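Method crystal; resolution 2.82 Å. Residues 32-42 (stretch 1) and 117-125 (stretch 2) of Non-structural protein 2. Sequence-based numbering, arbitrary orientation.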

# COMPACT_ATOMS: atom_id res chain seq x y z
N THR A 32 4.99 -3.75 4.96
CA THR A 32 3.95 -3.62 3.91
C THR A 32 3.08 -4.89 3.91
O THR A 32 1.86 -4.77 3.83
CB THR A 32 4.60 -3.33 2.56
OG1 THR A 32 5.12 -2.00 2.65
CG2 THR A 32 3.64 -3.43 1.40
N ARG A 33 3.67 -6.06 4.08
CA ARG A 33 2.91 -7.33 4.07
C ARG A 33 2.03 -7.41 5.33
O ARG A 33 0.92 -7.95 5.22
CB ARG A 33 3.89 -8.49 3.91
CG ARG A 33 4.69 -8.44 2.61
CD ARG A 33 4.80 -9.78 1.90
NE ARG A 33 3.47 -10.26 1.53
CZ ARG A 33 3.20 -11.47 1.04
NH1 ARG A 33 1.95 -11.78 0.75
NH2 ARG A 33 4.18 -12.35 0.86
N ASP A 34 2.49 -6.87 6.46
CA ASP A 34 1.74 -6.79 7.74
C ASP A 34 0.60 -5.78 7.65
O ASP A 34 -0.48 -6.07 8.17
CB ASP A 34 2.66 -6.39 8.90
CG ASP A 34 3.65 -7.47 9.34
OD1 ASP A 34 3.40 -8.68 9.04
OD2 ASP A 34 4.68 -7.11 10.00
N ILE A 35 0.84 -4.64 7.03
CA ILE A 35 -0.15 -3.53 6.94
C ILE A 35 -1.22 -3.84 5.90
O ILE A 35 -2.40 -3.67 6.20
CB ILE A 35 0.55 -2.19 6.65
CG1 ILE A 35 1.40 -1.75 7.85
CG2 ILE A 35 -0.46 -1.13 6.26
CD1 ILE A 35 2.35 -0.63 7.53
N ILE A 36 -0.83 -4.24 4.69
CA ILE A 36 -1.80 -4.40 3.57
C ILE A 36 -2.36 -5.81 3.61
O ILE A 36 -1.88 -6.70 2.90
CB ILE A 36 -1.20 -3.97 2.22
CG1 ILE A 36 -0.77 -2.50 2.28
CG2 ILE A 36 -2.21 -4.21 1.11
CD1 ILE A 36 -0.23 -1.96 1.01
N THR A 37 -3.39 -5.97 4.42
CA THR A 37 -4.14 -7.23 4.61
C THR A 37 -5.38 -7.18 3.73
O THR A 37 -5.67 -6.13 3.16
CB THR A 37 -4.50 -7.41 6.08
OG1 THR A 37 -5.34 -6.31 6.41
CG2 THR A 37 -3.28 -7.49 6.98
N HIS A 38 -6.10 -8.29 3.63
CA HIS A 38 -7.47 -8.33 3.09
C HIS A 38 -8.27 -7.18 3.68
O HIS A 38 -8.92 -6.52 2.87
CB HIS A 38 -8.08 -9.70 3.38
CG HIS A 38 -7.75 -10.74 2.36
ND1 HIS A 38 -8.56 -10.95 1.23
CD2 HIS A 38 -6.77 -11.66 2.30
CE1 HIS A 38 -8.07 -11.93 0.52
NE2 HIS A 38 -6.97 -12.39 1.16
N ARG A 39 -8.22 -6.95 5.00
CA ARG A 39 -9.11 -5.96 5.67
C ARG A 39 -8.78 -4.55 5.18
O ARG A 39 -9.71 -3.74 5.08
CB ARG A 39 -9.05 -6.04 7.19
CG ARG A 39 -10.25 -6.78 7.78
CD ARG A 39 -9.98 -7.45 9.11
NE ARG A 39 -8.76 -8.27 9.10
CZ ARG A 39 -7.63 -8.01 9.76
NH1 ARG A 39 -7.51 -6.93 10.52
NH2 ARG A 39 -6.59 -8.83 9.64
N PHE A 40 -7.51 -4.29 4.88
CA PHE A 40 -7.05 -3.01 4.29
C PHE A 40 -7.70 -2.82 2.91
O PHE A 40 -8.33 -1.78 2.65
CB PHE A 40 -5.53 -3.00 4.25
CG PHE A 40 -4.94 -1.69 3.79
CD1 PHE A 40 -4.84 -1.37 2.44
CD2 PHE A 40 -4.46 -0.79 4.72
CE1 PHE A 40 -4.30 -0.17 2.03
CE2 PHE A 40 -3.93 0.42 4.31
CZ PHE A 40 -3.86 0.73 2.97
N ILE A 41 -7.59 -3.82 2.03
CA ILE A 41 -8.16 -3.79 0.66
C ILE A 41 -9.69 -3.65 0.74
O ILE A 41 -10.27 -2.93 -0.09
CB ILE A 41 -7.80 -5.05 -0.13
CG1 ILE A 41 -6.30 -5.23 -0.39
CG2 ILE A 41 -8.57 -5.07 -1.41
CD1 ILE A 41 -5.63 -4.05 -0.98
N TYR A 42 -10.32 -4.30 1.71
CA TYR A 42 -11.78 -4.24 1.95
C TYR A 42 -12.22 -2.79 2.12
O TYR A 42 -13.21 -2.39 1.48
CB TYR A 42 -12.17 -5.12 3.14
CG TYR A 42 -11.96 -6.60 2.89
CD1 TYR A 42 -11.66 -7.09 1.61
CD2 TYR A 42 -12.08 -7.53 3.91
CE1 TYR A 42 -11.45 -8.43 1.37
CE2 TYR A 42 -11.89 -8.89 3.69
CZ TYR A 42 -11.58 -9.33 2.41
OH TYR A 42 -11.39 -10.66 2.16
N ILE A 117 4.06 -7.94 -8.55
CA ILE A 117 2.72 -7.74 -7.95
C ILE A 117 2.35 -8.93 -7.06
O ILE A 117 2.64 -10.06 -7.45
CB ILE A 117 1.69 -7.58 -9.08
CG1 ILE A 117 1.94 -6.32 -9.91
CG2 ILE A 117 0.25 -7.66 -8.52
CD1 ILE A 117 1.05 -6.25 -11.15
N ILE A 118 1.69 -8.65 -5.94
CA ILE A 118 0.95 -9.62 -5.09
C ILE A 118 -0.55 -9.37 -5.26
O ILE A 118 -1.00 -8.24 -4.97
CB ILE A 118 1.36 -9.48 -3.60
CG1 ILE A 118 2.88 -9.52 -3.44
CG2 ILE A 118 0.65 -10.53 -2.73
CD1 ILE A 118 3.35 -9.07 -2.09
N TYR A 119 -1.30 -10.41 -5.64
CA TYR A 119 -2.77 -10.32 -5.80
C TYR A 119 -3.44 -10.57 -4.45
O TYR A 119 -2.85 -11.22 -3.61
CB TYR A 119 -3.24 -11.23 -6.94
CG TYR A 119 -2.73 -10.74 -8.27
CD1 TYR A 119 -3.05 -9.47 -8.70
CD2 TYR A 119 -1.89 -11.48 -9.06
CE1 TYR A 119 -2.57 -8.95 -9.89
CE2 TYR A 119 -1.40 -10.97 -10.26
CZ TYR A 119 -1.73 -9.69 -10.67
OH TYR A 119 -1.22 -9.10 -11.80
N LYS A 120 -4.62 -9.97 -4.26
CA LYS A 120 -5.56 -10.11 -3.12
C LYS A 120 -5.55 -11.55 -2.59
O LYS A 120 -5.45 -11.70 -1.37
CB LYS A 120 -6.97 -9.71 -3.57
CG LYS A 120 -7.57 -10.54 -4.74
CD LYS A 120 -8.90 -10.01 -5.24
CE LYS A 120 -9.37 -10.65 -6.53
NZ LYS A 120 -10.82 -10.38 -6.77
N TYR A 121 -5.66 -12.56 -3.47
CA TYR A 121 -5.77 -13.98 -3.05
C TYR A 121 -4.55 -14.40 -2.22
O TYR A 121 -4.64 -15.45 -1.57
CB TYR A 121 -6.02 -14.98 -4.19
CG TYR A 121 -5.20 -14.92 -5.46
CD1 TYR A 121 -3.84 -15.19 -5.52
CD2 TYR A 121 -5.84 -14.71 -6.67
CE1 TYR A 121 -3.13 -15.14 -6.72
CE2 TYR A 121 -5.17 -14.70 -7.88
CZ TYR A 121 -3.80 -14.88 -7.91
OH TYR A 121 -3.21 -14.83 -9.15
N ASP A 122 -3.46 -13.63 -2.22
CA ASP A 122 -2.15 -14.02 -1.63
C ASP A 122 -1.77 -13.07 -0.49
O ASP A 122 -0.66 -13.21 0.05
CB ASP A 122 -1.07 -14.02 -2.73
CG ASP A 122 -0.74 -15.40 -3.30
OD1 ASP A 122 -1.58 -16.33 -3.22
OD2 ASP A 122 0.40 -15.56 -3.73
N LEU A 123 -2.67 -12.14 -0.12
CA LEU A 123 -2.46 -11.21 1.02
C LEU A 123 -2.99 -11.87 2.30
O LEU A 123 -3.86 -12.76 2.19
CB LEU A 123 -3.20 -9.90 0.76
CG LEU A 123 -2.69 -9.08 -0.42
CD1 LEU A 123 -3.56 -7.88 -0.64
CD2 LEU A 123 -1.26 -8.62 -0.22
N ASN A 124 -2.50 -11.42 3.46
CA ASN A 124 -2.92 -11.99 4.77
C ASN A 124 -4.38 -11.63 4.99
O ASN A 124 -4.84 -10.62 4.47
CB ASN A 124 -2.04 -11.50 5.91
CG ASN A 124 -0.60 -11.86 5.64
OD1 ASN A 124 -0.29 -12.99 5.26
ND2 ASN A 124 0.28 -10.89 5.77
N PRO A 125 -5.16 -12.48 5.72
CA PRO A 125 -6.53 -12.11 6.07
C PRO A 125 -6.56 -10.79 6.88
O PRO A 125 -7.49 -9.96 6.84
CB PRO A 125 -7.01 -13.32 6.88
CG PRO A 125 -6.14 -14.45 6.37
CD PRO A 125 -4.79 -13.81 6.20
OXT PRO A 125 -5.62 -10.44 7.62

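The C-terminal segment, 117-125, packs against a break between two helices in stretch 1, and together they bury 623 Å² of surface, counted over both sides. The contact begins at R33, in the last turn of the first helix. Its CA-to-CB bond points sideways, but the long side chain carries the guanidinium to stretch 2. There the CD1 methyl of I118 lies over one face of the group, 3.8 Å from R33 NE, while the backbone of D122 lies at the edge, with D122 O 3.1 Å from R33 NH1. An arginine suits this place because its flat group can pack against a methyl and still present N-H groups around its rim. The backbone of the same residue is also engaged: N124 ND2 donates a weak hydrogen bond to R33 O (3.1 Å, 122°).

I36 leaves helical geometry and is buried. I36 O lies 3.7 Å from L123 CD2 and I36 CG2 4.3 Å from L123 CD1, so the leucine, whose CA-to-CB bond points toward stretch 1, meets both backbone and side chain.

T37 occupies the N-cap of the second helix. With chi1 in the p well, T37 OG1 accepts weak hydrogen bonds from R39 N and F40 N, both 3.3 Å long, meeting N-H groups at the start of the helix, which have no acceptor in a preceding turn of that helix. T37 CA is 3.5 Å from N124 O, and T37 CB is 3.6 Å from P125 OXT.

The next residue makes the straightest polar link. H38 N donates to N124 O at 2.8 Å and 176°, tying the first turn of the helix to the backbone of stretch 2. The imidazole extends along the same segment, H38 CD2 3.1 Å from L123 O, with N124 O and L123 O at the ring edge. H38 ND1 donates a weak hydrogen bond to Y42 OH (3.0 Å), which links the ring to its own helix.

The CA-to-CB bond of R39 points sideways, but the side chain's end reaches the C-terminal carboxylate of P125. R39 NH2 forms a salt bridge with P125 OXT at 2.8 Å, and R39 NE donates to P125 O at 3.1 Å, so a positive charge meets the negative chain end. Both residues are exposed, and P125 is poorly ordered, so these distances deserve some caution.

The CA-to-CB bond of the buried I41 points toward stretch 2. I41 CG1 lies 3.8 Å from L123 CD1, the same methyl that I36 approaches, and the leucine thereby joins I36, in the break, and I41, in the second helix, in a small apolar cluster.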